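Local structure of Lmo0305 protein (Listeria monocytogenes, 3PJ0) at residues Gln33-Asp36 and Asp37-Ser41; His95-His99 and Leu100-Glu104; Gln124-Ile128 and Asp129-Ser133; Gly237-Ile240 and Ser241-Pro244; Asp301-Gly304 and Ala305-Lys309. The protein is a homodimeric member of the fold-type I superfamily of pyridoxal phosphate-dependent proteins, and carries its cofactor covalently attached to a lysine side chain. All blocks are in the same frame, centred on the assembly; numbering follows the deposited sequence. Where two conformers were deposited one is given.

Contact 1: residues Gln33-Asp36 and Asp37-Ser41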
loop_
_atom_site.group_PDB
_atom_site.type_symbol
_atom_site.label_atom_id
_atom_site.label_comp_id
_atom_site.label_asym_id
_atom_site.label_seq_id
_atom_site.Cartn_x
_atom_site.Cartn_y
_atom_site.Cartn_z
ATOM N N GLN A 33 16.527 1.700 14.524
ATOM C CA GLN A 33 17.535 1.603 15.587
ATOM C C GLN A 33 16.981 1.922 16.953
ATOM O O GLN A 33 17.306 1.230 17.923
ATOM C CB GLN A 33 18.751 2.496 15.279
ATOM C CG GLN A 33 19.579 1.924 14.120
ATOM C CD GLN A 33 20.800 2.724 13.785
ATOM O OE1 GLN A 33 20.843 3.938 13.980
ATOM N NE2 GLN A 33 21.810 2.035 13.195
ATOM N N ASN A 34 16.196 2.996 17.040
ATOM C CA ASN A 34 15.671 3.434 18.346
ATOM C C ASN A 34 14.298 2.873 18.723
ATOM O O ASN A 34 13.738 3.266 19.741
ATOM C CB ASN A 34 15.645 4.970 18.453
ATOM C CG ASN A 34 14.570 5.615 17.567
ATOM O OD1 ASN A 34 13.966 4.959 16.742
ATOM N ND2 ASN A 34 14.350 6.929 17.743
ATOM N N ILE A 35 13.785 1.945 17.925
ATOM C CA ILE A 35 12.447 1.372 18.115
ATOM C C ILE A 35 12.526 0.042 18.876
ATOM O O ILE A 35 13.338 -0.816 18.570
ATOM C CB ILE A 35 11.737 1.146 16.779
ATOM C CG1 ILE A 35 11.638 2.443 15.973
ATOM C CG2 ILE A 35 10.349 0.495 17.016
ATOM C CD1 ILE A 35 10.717 3.540 16.587
ATOM N N ASP A 36 11.664 -0.108 19.873
ATOM C CA ASP A 36 11.601 -1.315 20.697
ATOM C C ASP A 36 10.953 -2.456 19.899
ATOM O O ASP A 36 9.902 -2.265 19.284
ATOM C CB ASP A 36 10.770 -0.989 21.949
ATOM C CG ASP A 36 10.786 -2.082 22.999
ATOM O OD1 ASP A 36 11.059 -3.272 22.733
ATOM O OD2 ASP A 36 10.482 -1.720 24.162
ATOM N N ASP A 37 11.606 -3.618 19.847
ATOM C CA ASP A 37 11.032 -4.764 19.116
ATOM C C ASP A 37 9.650 -5.172 19.640
ATOM O O ASP A 37 8.876 -5.821 18.919
ATOM C CB ASP A 37 11.975 -5.976 19.162
ATOM C CG ASP A 37 13.186 -5.822 18.242
ATOM O OD1 ASP A 37 13.104 -5.139 17.199
ATOM O OD2 ASP A 37 14.241 -6.405 18.579
ATOM N N ASN A 38 9.349 -4.820 20.889
ATOM C CA ASN A 38 8.047 -5.128 21.485
ATOM C C ASN A 38 6.960 -4.131 21.156
ATOM O O ASN A 38 5.828 -4.319 21.597
ATOM C CB ASN A 38 8.174 -5.271 23.006
ATOM C CG ASN A 38 9.005 -6.473 23.403
ATOM O OD1 ASN A 38 8.919 -7.538 22.771
ATOM N ND2 ASN A 38 9.830 -6.310 24.442
ATOM N N LEU A 39 7.276 -3.085 20.375
ATOM C CA LEU A 39 6.271 -2.106 19.989
ATOM C C LEU A 39 5.221 -2.795 19.143
ATOM O O LEU A 39 5.557 -3.465 18.164
ATOM C CB LEU A 39 6.876 -0.935 19.197
ATOM C CG LEU A 39 5.905 0.092 18.650
ATOM C CD1 LEU A 39 5.073 0.751 19.792
ATOM C CD2 LEU A 39 6.682 1.126 17.796
ATOM N N GLU A 40 3.954 -2.623 19.519
ATOM C CA GLU A 40 2.891 -3.293 18.817
ATOM C C GLU A 40 2.594 -2.641 17.476
ATOM O O GLU A 40 2.574 -1.435 17.336
ATOM C CB GLU A 40 1.612 -3.360 19.657
ATOM C CG GLU A 40 1.681 -4.327 20.849
ATOM C CD GLU A 40 1.527 -5.795 20.465
ATOM O OE1 GLU A 40 0.808 -6.116 19.487
ATOM O OE2 GLU A 40 2.105 -6.653 21.164
ATOM N N SER A 41 2.320 -3.496 16.505
ATOM C CA SER A 41 1.902 -3.059 15.219
ATOM C C SER A 41 0.533 -2.389 15.296
ATOM O O SER A 41 -0.319 -2.737 16.139
ATOM C CB SER A 41 1.762 -4.262 14.265
ATOM O OG SER A 41 1.231 -3.841 13.002
HETATM O O HOH W 1 14.579 -2.516 17.147
HETATM O O HOH W 2 10.269 -3.636 25.864
#
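With chi1 at -171°, the carboxylate of Asp36 swings beside its own carbonyl carbon, and there it overhangs the backbone of Asn38 two residues on. Asp36 OD1 accepts from Asn38 N at 3.0 Å, a nearly straight bond (168°) that meets the carboxylate from above its plane, 51° out of it; this closes an Asx turn. The same residue begins a type I beta turn, in which Leu39 N donates to Asp36 O at 3.0 Å, so the side chain and the carbonyl of Asp36 each bind one N-H of the turn. Water 2 joins the other carboxylate oxygen to the Asn38 amide, donating to Asp36 OD2 at 2.6 Å and accepting from Asn38 ND2 at 3.1 Å. On the side facing helix 243-256, Ile35 CG2 and Leu39 CD2 meet at 3.8 Å, both side chains resting on Leu247 of that helix and on Val25 of the second subunit. The main partner of the Asp37 carboxylate lies outside the loop: OD1 bonds to Thr29 OG1 of the second subunit, and a sodium ion lies about 4 Å from the side chain. The loop thus has a polar and an apolar side. With each Asp36 oxygen accepting a bond, the carboxylate is probably ionised, and the Asn38 N-H and water 2, one on each oxygen, probably limit its rotation.

Contact 2: residues His95-His99 and Leu100-Glu104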
loop_
_atom_site.group_PDB
_atom_site.type_symbol
_atom_site.label_atom_id
_atom_site.label_comp_id
_atom_site.label_asym_id
_atom_site.label_seq_id
_atom_site.Cartn_x
_atom_site.Cartn_y
_atom_site.Cartn_z
ATOM N N HIS A 95 -3.566 21.912 -13.101
ATOM C CA HIS A 95 -2.546 22.138 -14.100
ATOM C C HIS A 95 -2.468 20.914 -15.052
ATOM O O HIS A 95 -2.644 19.774 -14.609
ATOM C CB HIS A 95 -1.188 22.354 -13.412
ATOM C CG HIS A 95 -0.096 22.814 -14.333
ATOM N ND1 HIS A 95 0.666 21.943 -15.072
ATOM C CD2 HIS A 95 0.377 24.054 -14.613
ATOM C CE1 HIS A 95 1.545 22.626 -15.792
ATOM N NE2 HIS A 95 1.389 23.913 -15.530
ATOM N N PRO A 96 -2.207 21.132 -16.352
ATOM C CA PRO A 96 -2.080 20.029 -17.328
ATOM C C PRO A 96 -1.097 18.876 -16.937
ATOM O O PRO A 96 -1.277 17.723 -17.350
ATOM C CB PRO A 96 -1.530 20.746 -18.576
ATOM C CG PRO A 96 -2.067 22.098 -18.479
ATOM C CD PRO A 96 -2.047 22.440 -17.015
ATOM N N LEU A 97 -0.086 19.201 -16.137
ATOM C CA LEU A 97 0.940 18.237 -15.748
ATOM C C LEU A 97 0.759 17.773 -14.309
ATOM O O LEU A 97 1.723 17.290 -13.674
ATOM C CB LEU A 97 2.342 18.814 -15.981
ATOM C CG LEU A 97 2.629 19.292 -17.401
ATOM C CD1 LEU A 97 4.110 19.675 -17.621
ATOM C CD2 LEU A 97 2.224 18.205 -18.378
ATOM N N SER A 98 -0.459 17.895 -13.782
ATOM C CA SER A 98 -0.728 17.357 -12.449
ATOM C C SER A 98 -0.361 15.876 -12.418
ATOM O O SER A 98 -0.437 15.173 -13.427
ATOM C CB SER A 98 -2.184 17.513 -12.050
ATOM O OG SER A 98 -2.440 16.812 -10.828
ATOM N N HIS A 99 0.024 15.397 -11.242
ATOM C CA HIS A 99 0.455 14.014 -11.119
ATOM C C HIS A 99 -0.725 13.108 -11.469
ATOM O O HIS A 99 -0.550 12.037 -12.048
ATOM C CB HIS A 99 0.976 13.760 -9.697
ATOM C CG HIS A 99 1.667 12.449 -9.504
ATOM N ND1 HIS A 99 0.990 11.285 -9.186
ATOM C CD2 HIS A 99 2.983 12.131 -9.494
ATOM C CE1 HIS A 99 1.864 10.304 -9.013
ATOM N NE2 HIS A 99 3.079 10.785 -9.190
ATOM N N LEU A 100 -1.925 13.559 -11.120
ATOM C CA LEU A 100 -3.143 12.826 -11.416
ATOM C C LEU A 100 -3.394 12.649 -12.926
ATOM O O LEU A 100 -3.913 11.638 -13.379
ATOM C CB LEU A 100 -4.360 13.545 -10.808
ATOM C CG LEU A 100 -4.646 13.622 -9.279
ATOM C CD1 LEU A 100 -5.205 12.338 -8.787
ATOM C CD2 LEU A 100 -3.469 14.150 -8.385
ATOM N N GLU A 101 -2.982 13.646 -13.704
ATOM C CA GLU A 101 -3.246 13.633 -15.127
ATOM C C GLU A 101 -2.259 12.788 -15.912
ATOM O O GLU A 101 -2.649 12.139 -16.891
ATOM C CB GLU A 101 -3.188 15.066 -15.651
ATOM C CG GLU A 101 -3.580 15.232 -17.096
ATOM C CD GLU A 101 -5.064 14.950 -17.355
ATOM O OE1 GLU A 101 -5.851 14.842 -16.383
ATOM O OE2 GLU A 101 -5.427 14.865 -18.550
ATOM N N ILE A 102 -0.993 12.787 -15.486
ATOM C CA ILE A 102 0.057 12.124 -16.274
ATOM C C ILE A 102 0.836 10.962 -15.662
ATOM O O ILE A 102 1.471 10.209 -16.420
ATOM C CB ILE A 102 1.085 13.180 -16.797
ATOM C CG1 ILE A 102 1.890 13.798 -15.663
ATOM C CG2 ILE A 102 0.348 14.303 -17.610
ATOM C CD1 ILE A 102 3.008 14.736 -16.149
ATOM N N HIS A 103 0.822 10.796 -14.338
ATOM C CA HIS A 103 1.644 9.768 -13.711
ATOM C C HIS A 103 0.903 8.646 -12.979
ATOM O O HIS A 103 1.547 7.847 -12.313
ATOM C CB HIS A 103 2.661 10.382 -12.731
ATOM C CG HIS A 103 3.671 11.290 -13.367
ATOM N ND1 HIS A 103 4.517 10.883 -14.375
ATOM C CD2 HIS A 103 4.026 12.561 -13.067
ATOM C CE1 HIS A 103 5.326 11.878 -14.693
ATOM N NE2 HIS A 103 5.034 12.918 -13.927
ATOM N N GLU A 104 -0.409 8.540 -13.156
ATOM C CA GLU A 104 -1.175 7.533 -12.436
ATOM C C GLU A 104 -1.975 6.605 -13.351
ATOM O O GLU A 104 -2.980 5.998 -12.931
ATOM C CB GLU A 104 -2.055 8.216 -11.386
ATOM C CG GLU A 104 -1.276 9.052 -10.352
ATOM C CD GLU A 104 -2.207 9.860 -9.430
ATOM O OE1 GLU A 104 -3.410 9.551 -9.360
ATOM O OE2 GLU A 104 -1.729 10.814 -8.789
#
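The imidazole of His99 is held in two directions by residues just past the end of its own short helix: a carboxylate at its edge and a methylene over its face. Glu104 OE2 lies in the ring plane and accepts from His99 ND1 at 2.8 Å through its anti lone pair, the one turned away from OE1; the bond is almost straight (171°), although the ring and carboxylate planes stand 53° apart. His103 CB sits over the centre of one face, 3.6 Å from the centroid of the His99 ring, as a CH-pi contact. The His103 ring itself lies oblique to that of His99, and its NE2 is hydrogen-bonded to Glu149. His99 reaches this place with CG anti to the backbone N (chi1 -170°), while the Glu104 chain runs extended beyond CG.

Ser98 is the N-cap of the short helix 99-102. Its OG accepts weakly from Leu100 N at 3.3 Å, and its carbonyl serves two donors, Glu101 N at 3.0 Å and Ile102 N at 3.2 Å. Farther out, Ile102 CD1 packs against Leu97 CB at 4.1 Å. Glu101 points its carboxylate away to Tyr94 and Lys109, and Thr73 of helix 72-87 touches the side chains of both His99 and Glu104.

Chemically, Glu104 OE2 accepts the N-H of His99 ND1 in the plane of the ring, so ND1 serves as a donor, and bond and CH-pi contact together restrain rotation of the imidazole about its CB-CG bond.

Contact 3: residues Gln124-Ile128 and Asp129-Ser133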
loop_
_atom_site.group_PDB
_atom_site.type_symbol
_atom_site.label_atom_id
_atom_site.label_comp_id
_atom_site.label_asym_id
_atom_site.label_seq_id
_atom_site.Cartn_x
_atom_site.Cartn_y
_atom_site.Cartn_z
ATOM N N GLN A 124 3.579 26.630 -18.052
ATOM C CA GLN A 124 3.616 27.737 -17.074
ATOM C C GLN A 124 2.665 27.549 -15.941
ATOM O O GLN A 124 1.810 26.655 -15.965
ATOM C CB GLN A 124 3.372 29.099 -17.754
ATOM C CG GLN A 124 2.108 29.208 -18.556
ATOM C CD GLN A 124 2.068 30.474 -19.439
ATOM O OE1 GLN A 124 1.979 31.600 -18.937
ATOM N NE2 GLN A 124 2.095 30.283 -20.751
ATOM N N LEU A 125 2.855 28.373 -14.922
ATOM C CA LEU A 125 1.975 28.333 -13.768
ATOM C C LEU A 125 0.546 28.672 -14.150
ATOM O O LEU A 125 0.277 29.555 -14.986
ATOM C CB LEU A 125 2.437 29.326 -12.684
ATOM C CG LEU A 125 3.646 28.959 -11.855
ATOM C CD1 LEU A 125 4.187 30.177 -11.105
ATOM C CD2 LEU A 125 3.287 27.804 -10.858
ATOM N N LEU A 126 -0.381 27.953 -13.551
ATOM C CA LEU A 126 -1.792 28.269 -13.721
ATOM C C LEU A 126 -2.039 29.575 -12.968
ATOM O O LEU A 126 -1.305 29.910 -12.028
ATOM C CB LEU A 126 -2.668 27.153 -13.156
ATOM C CG LEU A 126 -2.774 26.918 -11.646
ATOM C CD1 LEU A 126 -3.753 27.903 -10.899
ATOM C CD2 LEU A 126 -3.236 25.478 -11.366
ATOM N N THR A 127 -3.049 30.320 -13.381
ATOM C CA THR A 127 -3.414 31.548 -12.661
ATOM C C THR A 127 -4.893 31.596 -12.322
ATOM O O THR A 127 -5.707 30.811 -12.841
ATOM C CB THR A 127 -3.131 32.790 -13.503
ATOM O OG1 THR A 127 -4.050 32.805 -14.593
ATOM C CG2 THR A 127 -1.663 32.811 -13.994
ATOM N N ILE A 128 -5.249 32.525 -11.436
ATOM C CA ILE A 128 -6.658 32.756 -11.108
ATOM C C ILE A 128 -7.477 33.039 -12.381
ATOM O O ILE A 128 -8.643 32.669 -12.450
ATOM C CB ILE A 128 -6.834 33.884 -10.060
ATOM C CG1 ILE A 128 -8.247 33.829 -9.442
ATOM C CG2 ILE A 128 -6.536 35.253 -10.688
ATOM C CD1 ILE A 128 -8.454 34.749 -8.236
ATOM N N ASP A 129 -6.868 33.687 -13.391
ATOM C CA ASP A 129 -7.527 33.973 -14.667
ATOM C C ASP A 129 -7.960 32.673 -15.374
ATOM O O ASP A 129 -9.004 32.621 -16.030
ATOM C CB ASP A 129 -6.611 34.779 -15.612
ATOM C CG ASP A 129 -6.134 36.114 -15.016
ATOM O OD1 ASP A 129 -6.517 37.163 -15.579
ATOM O OD2 ASP A 129 -5.386 36.130 -14.000
ATOM N N ASP A 130 -7.158 31.625 -15.248
ATOM C CA ASP A 130 -7.497 30.329 -15.859
ATOM C C ASP A 130 -8.722 29.731 -15.193
ATOM O O ASP A 130 -9.591 29.161 -15.870
ATOM C CB ASP A 130 -6.343 29.345 -15.734
ATOM C CG ASP A 130 -5.126 29.785 -16.512
ATOM O OD1 ASP A 130 -5.281 30.297 -17.642
ATOM O OD2 ASP A 130 -4.014 29.624 -15.973
ATOM N N ILE A 131 -8.781 29.843 -13.863
ATOM C CA ILE A 131 -9.903 29.355 -13.085
ATOM C C ILE A 131 -11.188 30.124 -13.452
ATOM O O ILE A 131 -12.254 29.518 -13.656
ATOM C CB ILE A 131 -9.632 29.452 -11.565
ATOM C CG1 ILE A 131 -8.449 28.572 -11.163
ATOM C CG2 ILE A 131 -10.857 29.018 -10.802
ATOM C CD1 ILE A 131 -7.918 28.872 -9.742
ATOM N N LYS A 132 -11.072 31.447 -13.530
ATOM C CA LYS A 132 -12.181 32.333 -13.922
ATOM C C LYS A 132 -12.676 32.047 -15.334
ATOM O O LYS A 132 -13.851 32.266 -15.611
ATOM C CB LYS A 132 -11.776 33.819 -13.789
ATOM C CG LYS A 132 -11.704 34.319 -12.349
ATOM C CD LYS A 132 -11.332 35.827 -12.262
ATOM C CE LYS A 132 -11.370 36.350 -10.819
ATOM N NZ LYS A 132 -11.094 37.822 -10.761
ATOM N N SER A 133 -11.806 31.534 -16.200
ATOM C CA SER A 133 -12.142 31.204 -17.590
ATOM C C SER A 133 -12.733 29.802 -17.790
ATOM O O SER A 133 -13.016 29.421 -18.928
ATOM C CB SER A 133 -10.889 31.321 -18.474
ATOM O OG SER A 133 -10.337 32.621 -18.416
HETATM O O HOH W 3 -1.596 30.236 -16.970
#
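Thr127 and Asp130 exchange hydrogen bonds as a capping box at the start of helix 128-132, with Thr127 as the N-cap. The stronger arm is Thr127 N to Asp130 OD2 at 2.9 Å, 161° at the hydrogen and reaching the carboxylate from above its plane. In return Asp130 N gives a weak bond to Thr127 OG1 at 3.4 Å, for which the hydroxyl is folded in between the backbone N and the carbonyl carbon of its own residue (chi1 69°).

Among the backbone bonds, Asp130 N also donates to Thr127 O at 2.9 Å, while Ile131 N reaches the same carbonyl only weakly. One residue on, Lys132 N bonds to Ile128 O at 2.9 Å, and Ser133 OG donates to Asp129 O at 2.7 Å. Water 3 adds a further link, lying between Leu125 O and Asp130 OD2.

The apolar contacts are looser. Leu126 CD1 and Ile131 CD1 are 4.4 Å apart, and both side chains touch Leu119; Ile131, with Ile128 and Lys132, also lies against Tyr166 of helix 157-170.

Asp130 OD2 thus takes a backbone N-H and has water 3 at 2.7 Å, which should favour the ionised carboxylate. A negative charge here would probably be favoured by the N-terminal end of the helix as well, and the box sets the point at which extended chain becomes helix.

Contact 4: residues Gly237-Ile240 and Ser241-Pro244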
loop_
_atom_site.group_PDB
_atom_site.type_symbol
_atom_site.label_atom_id
_atom_site.label_comp_id
_atom_site.label_asym_id
_atom_site.label_seq_id
_atom_site.Cartn_x
_atom_site.Cartn_y
_atom_site.Cartn_z
ATOM N N GLY A 237 -6.009 -0.067 0.458
ATOM C CA GLY A 237 -4.954 0.646 1.196
ATOM C C GLY A 237 -4.998 0.473 2.728
ATOM O O GLY A 237 -4.071 0.892 3.437
ATOM N N ASP A 238 -6.055 -0.167 3.257
ATOM C CA ASP A 238 -6.194 -0.348 4.713
ATOM C C ASP A 238 -5.462 -1.618 5.086
ATOM O O ASP A 238 -6.046 -2.630 5.441
ATOM C CB ASP A 238 -7.682 -0.416 5.098
ATOM C CG ASP A 238 -7.918 -0.451 6.590
ATOM O OD1 ASP A 238 -7.139 0.150 7.380
ATOM O OD2 ASP A 238 -8.932 -1.083 6.980
ATOM N N LEU A 239 -4.148 -1.570 4.989
ATOM C CA LEU A 239 -3.351 -2.765 5.249
ATOM C C LEU A 239 -3.388 -3.066 6.738
ATOM O O LEU A 239 -3.502 -2.145 7.561
ATOM C CB LEU A 239 -1.915 -2.520 4.774
ATOM C CG LEU A 239 -1.537 -2.809 3.304
ATOM C CD1 LEU A 239 -2.500 -2.299 2.272
ATOM C CD2 LEU A 239 -0.115 -2.337 2.998
ATOM N N ILE A 240 -3.253 -4.340 7.094
ATOM C CA ILE A 240 -3.206 -4.704 8.502
ATOM C C ILE A 240 -2.130 -3.898 9.244
ATOM O O ILE A 240 -2.399 -3.334 10.297
ATOM C CB ILE A 240 -3.019 -6.251 8.763
ATOM C CG1 ILE A 240 -3.029 -6.534 10.271
ATOM C CG2 ILE A 240 -1.711 -6.824 8.144
ATOM C CD1 ILE A 240 -3.266 -7.992 10.621
ATOM N N SER A 241 -0.947 -3.794 8.653
ATOM C CA SER A 241 0.198 -3.165 9.319
ATOM C C SER A 241 0.934 -2.212 8.391
ATOM O O SER A 241 1.603 -2.670 7.431
ATOM C CB SER A 241 1.194 -4.244 9.749
ATOM O OG SER A 241 0.659 -5.121 10.728
ATOM N N LEU A 242 0.806 -0.929 8.671
ATOM C CA LEU A 242 1.535 0.117 7.920
ATOM C C LEU A 242 2.770 0.624 8.683
ATOM O O LEU A 242 3.514 1.478 8.169
ATOM C CB LEU A 242 0.591 1.292 7.597
ATOM C CG LEU A 242 -0.430 0.971 6.501
ATOM C CD1 LEU A 242 -1.570 2.011 6.465
ATOM C CD2 LEU A 242 0.230 0.844 5.100
ATOM N N TYR A 243 3.044 0.084 9.872
ATOM C CA TYR A 243 4.175 0.605 10.655
ATOM C C TYR A 243 5.557 0.671 9.939
ATOM O O TYR A 243 6.320 1.587 10.254
ATOM C CB TYR A 243 4.330 -0.094 12.020
ATOM C CG TYR A 243 4.849 -1.497 11.950
ATOM C CD1 TYR A 243 6.219 -1.749 11.871
ATOM C CD2 TYR A 243 3.982 -2.590 11.974
ATOM C CE1 TYR A 243 6.694 -3.064 11.800
ATOM C CE2 TYR A 243 4.459 -3.885 11.921
ATOM C CZ TYR A 243 5.802 -4.118 11.832
ATOM O OH TYR A 243 6.286 -5.399 11.773
ATOM N N PRO A 244 5.874 -0.260 9.002
ATOM C CA PRO A 244 7.193 -0.077 8.389
ATOM C C PRO A 244 7.381 1.284 7.718
ATOM O O PRO A 244 8.485 1.869 7.782
ATOM C CB PRO A 244 7.294 -1.246 7.385
ATOM C CG PRO A 244 6.383 -2.311 7.949
ATOM C CD PRO A 244 5.248 -1.522 8.585
#
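An inverse gamma turn centred on Asp238 belongs to the link between helices 222-234 and 243-256, at the dimer interface of this fold-type I protein; just beyond it, Leu239 and Leu242 pack against each other. The turn is closed by a weak bond from Leu239 N to Gly237 O at 2.9 Å, and beyond it the Leu239 side chain faces the following residues. Leu239 CD2 meets Leu242 CD2 at 3.8 Å, and the two side chains cross at about a right angle. Leu239 CB lies 4.0 Å from the same Leu242 CD2 methyl. The other branch of Leu242, CD1, comes to 4.1 Å from Gly237 O.

Tyr245 of the second subunit packs on both leucines and also hydrogen-bonds to Ser241 O, while Ile240 packs on Tyr44 and on Ile213 of the second subunit. Asp42 accepts from Leu242 N and, weakly, Tyr243 N at the start of helix 243-256, and Ser241, with OG beside its backbone N (chi1 -64°), pairs its hydroxyl with Ser41 OG. At the first turn of the helix, Pro244 CD lies 3.3 Å above the plane of the Tyr243 ring, displaced toward its rim.

Contact 5: residues Asp301-Gly304 and Ala305-Lys309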
loop_
_atom_site.group_PDB
_atom_site.type_symbol
_atom_site.label_atom_id
_atom_site.label_comp_id
_atom_site.label_asym_id
_atom_site.label_seq_id
_atom_site.Cartn_x
_atom_site.Cartn_y
_atom_site.Cartn_z
ATOM N N ASP A 301 22.406 13.984 -26.814
ATOM C CA ASP A 301 23.575 13.162 -27.151
ATOM C C ASP A 301 24.854 13.923 -26.845
ATOM O O ASP A 301 25.774 13.391 -26.215
ATOM C CB ASP A 301 23.591 12.752 -28.637
ATOM C CG ASP A 301 22.681 11.573 -28.950
ATOM O OD1 ASP A 301 22.188 10.881 -28.034
ATOM O OD2 ASP A 301 22.468 11.333 -30.156
ATOM N N GLU A 302 24.895 15.174 -27.287
ATOM C CA GLU A 302 26.043 16.055 -27.070
ATOM C C GLU A 302 26.331 16.352 -25.590
ATOM O O GLU A 302 27.482 16.325 -25.157
ATOM C CB GLU A 302 25.857 17.371 -27.845
ATOM C CG GLU A 302 26.009 17.223 -29.384
ATOM C CD GLU A 302 25.697 18.519 -30.137
ATOM O OE1 GLU A 302 24.804 19.276 -29.695
ATOM O OE2 GLU A 302 26.338 18.795 -31.156
ATOM N N ILE A 303 25.299 16.676 -24.833
ATOM C CA ILE A 303 25.469 16.987 -23.408
ATOM C C ILE A 303 25.776 15.727 -22.594
ATOM O O ILE A 303 26.565 15.765 -21.650
ATOM C CB ILE A 303 24.243 17.758 -22.828
ATOM C CG1 ILE A 303 24.071 19.100 -23.552
ATOM C CG2 ILE A 303 24.387 17.942 -21.316
ATOM C CD1 ILE A 303 25.310 19.957 -23.563
ATOM N N GLY A 304 25.178 14.605 -22.963
ATOM C CA GLY A 304 25.443 13.352 -22.269
ATOM C C GLY A 304 26.924 12.991 -22.284
ATOM O O GLY A 304 27.464 12.524 -21.269
ATOM N N ALA A 305 27.569 13.184 -23.435
ATOM C CA ALA A 305 29.000 12.920 -23.603
ATOM C C ALA A 305 29.818 13.792 -22.671
ATOM O O ALA A 305 30.783 13.329 -22.036
ATOM C CB ALA A 305 29.444 13.147 -25.083
ATOM N N ILE A 306 29.428 15.056 -22.584
ATOM C CA ILE A 306 30.103 16.006 -21.693
ATOM C C ILE A 306 29.901 15.600 -20.222
ATOM O O ILE A 306 30.854 15.498 -19.463
ATOM C CB ILE A 306 29.589 17.446 -21.937
ATOM C CG1 ILE A 306 30.065 17.923 -23.327
ATOM C CG2 ILE A 306 30.074 18.381 -20.838
ATOM C CD1 ILE A 306 29.455 19.268 -23.797
ATOM N N LEU A 307 28.672 15.325 -19.838
ATOM C CA LEU A 307 28.391 14.964 -18.454
ATOM C C LEU A 307 29.101 13.657 -18.067
ATOM O O LEU A 307 29.617 13.534 -16.969
ATOM C CB LEU A 307 26.887 14.872 -18.199
ATOM C CG LEU A 307 26.035 16.146 -18.330
ATOM C CD1 LEU A 307 24.607 15.862 -17.850
ATOM C CD2 LEU A 307 26.632 17.362 -17.563
ATOM N N THR A 308 29.157 12.691 -18.982
ATOM C CA THR A 308 29.874 11.436 -18.722
ATOM C C THR A 308 31.344 11.684 -18.436
ATOM O O THR A 308 31.896 11.153 -17.466
ATOM C CB THR A 308 29.749 10.481 -19.937
ATOM O OG1 THR A 308 28.371 10.163 -20.118
ATOM C CG2 THR A 308 30.544 9.183 -19.746
ATOM N N LYS A 309 31.985 12.507 -19.264
ATOM C CA LYS A 309 33.397 12.782 -19.088
ATOM C C LYS A 309 33.622 13.458 -17.745
ATOM O O LYS A 309 34.552 13.094 -17.021
ATOM C CB LYS A 309 33.924 13.674 -20.219
ATOM C CG LYS A 309 35.349 14.175 -20.012
ATOM C CD LYS A 309 35.864 14.977 -21.202
ATOM C CE LYS A 309 37.264 15.523 -20.935
ATOM N NZ LYS A 309 37.730 16.395 -22.041
#
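Gly304 O is shared by two donors of Thr308, one turn along helix 300-314. Thr308 N donates at 2.9 Å to Gly304 O, the usual i to i+4 bond, and Thr308 OG1 donates at 2.8 Å to the same oxygen; the two reach it from opposite faces of the carbonyl plane. The hydroxyl arrives there because it stands beside the backbone N of Thr308 (chi1 -62°), which tips it back over the preceding turn.

One residue earlier, Ile303 O takes Leu307 N at 2.8 Å in a nearly straight bond (169°). Beside that bond, Ile303 CG2 rests against Leu307 CG at 3.9 Å, and Leu307 CD1 is close behind. Ile303 CD1 also meets Ile306 CD1 at 4.2 Å, a looser contact between the ends of the two chains. Earlier in the helix the backbone bonds are longer and weak: Ala305 N to Asp301 O measures 3.3 Å, and Ile306 N to Glu302 O 3.5 Å.

All of this is local, largely i to i+4 packing within helix 300-314, which lies against helix 2-11. Ile303 and Leu307 both pack on Leu322, and Leu307 also on Ile318 and on Leu6 of helix 2-11. Near the start of helix 300-314, Ser299 OG bonds to Glu302 N, and farther along Lys309 forms a salt bridge with Glu358.

By donating its hydroxyl to Gly304 O, Thr308 satisfies that donor within its own helix, at the place where its side chain lies against Thr5 and Leu6.

The five contacts form two touching pairs and one separate member. Contacts 1 and 4, with centres 16 Å apart, meet through Ser41 OG and Ser241 OG at 2.7 Å, a probable hydrogen bond. Contacts 2 and 3, also 16 Å between centres, join where His95 NE2 lies 2.8 Å from Gln124 O, again a probable hydrogen bond. Contacts 1, 2 and 4 all touch the second subunit, and the sodium ion lies by contact 1. Contacts 1 and 3 lie on opposite sides of the chain's centre, 48 Å between centres. Contact 5 stands apart; its nearest neighbour is contact 2, about 20 Å away between nearest atoms.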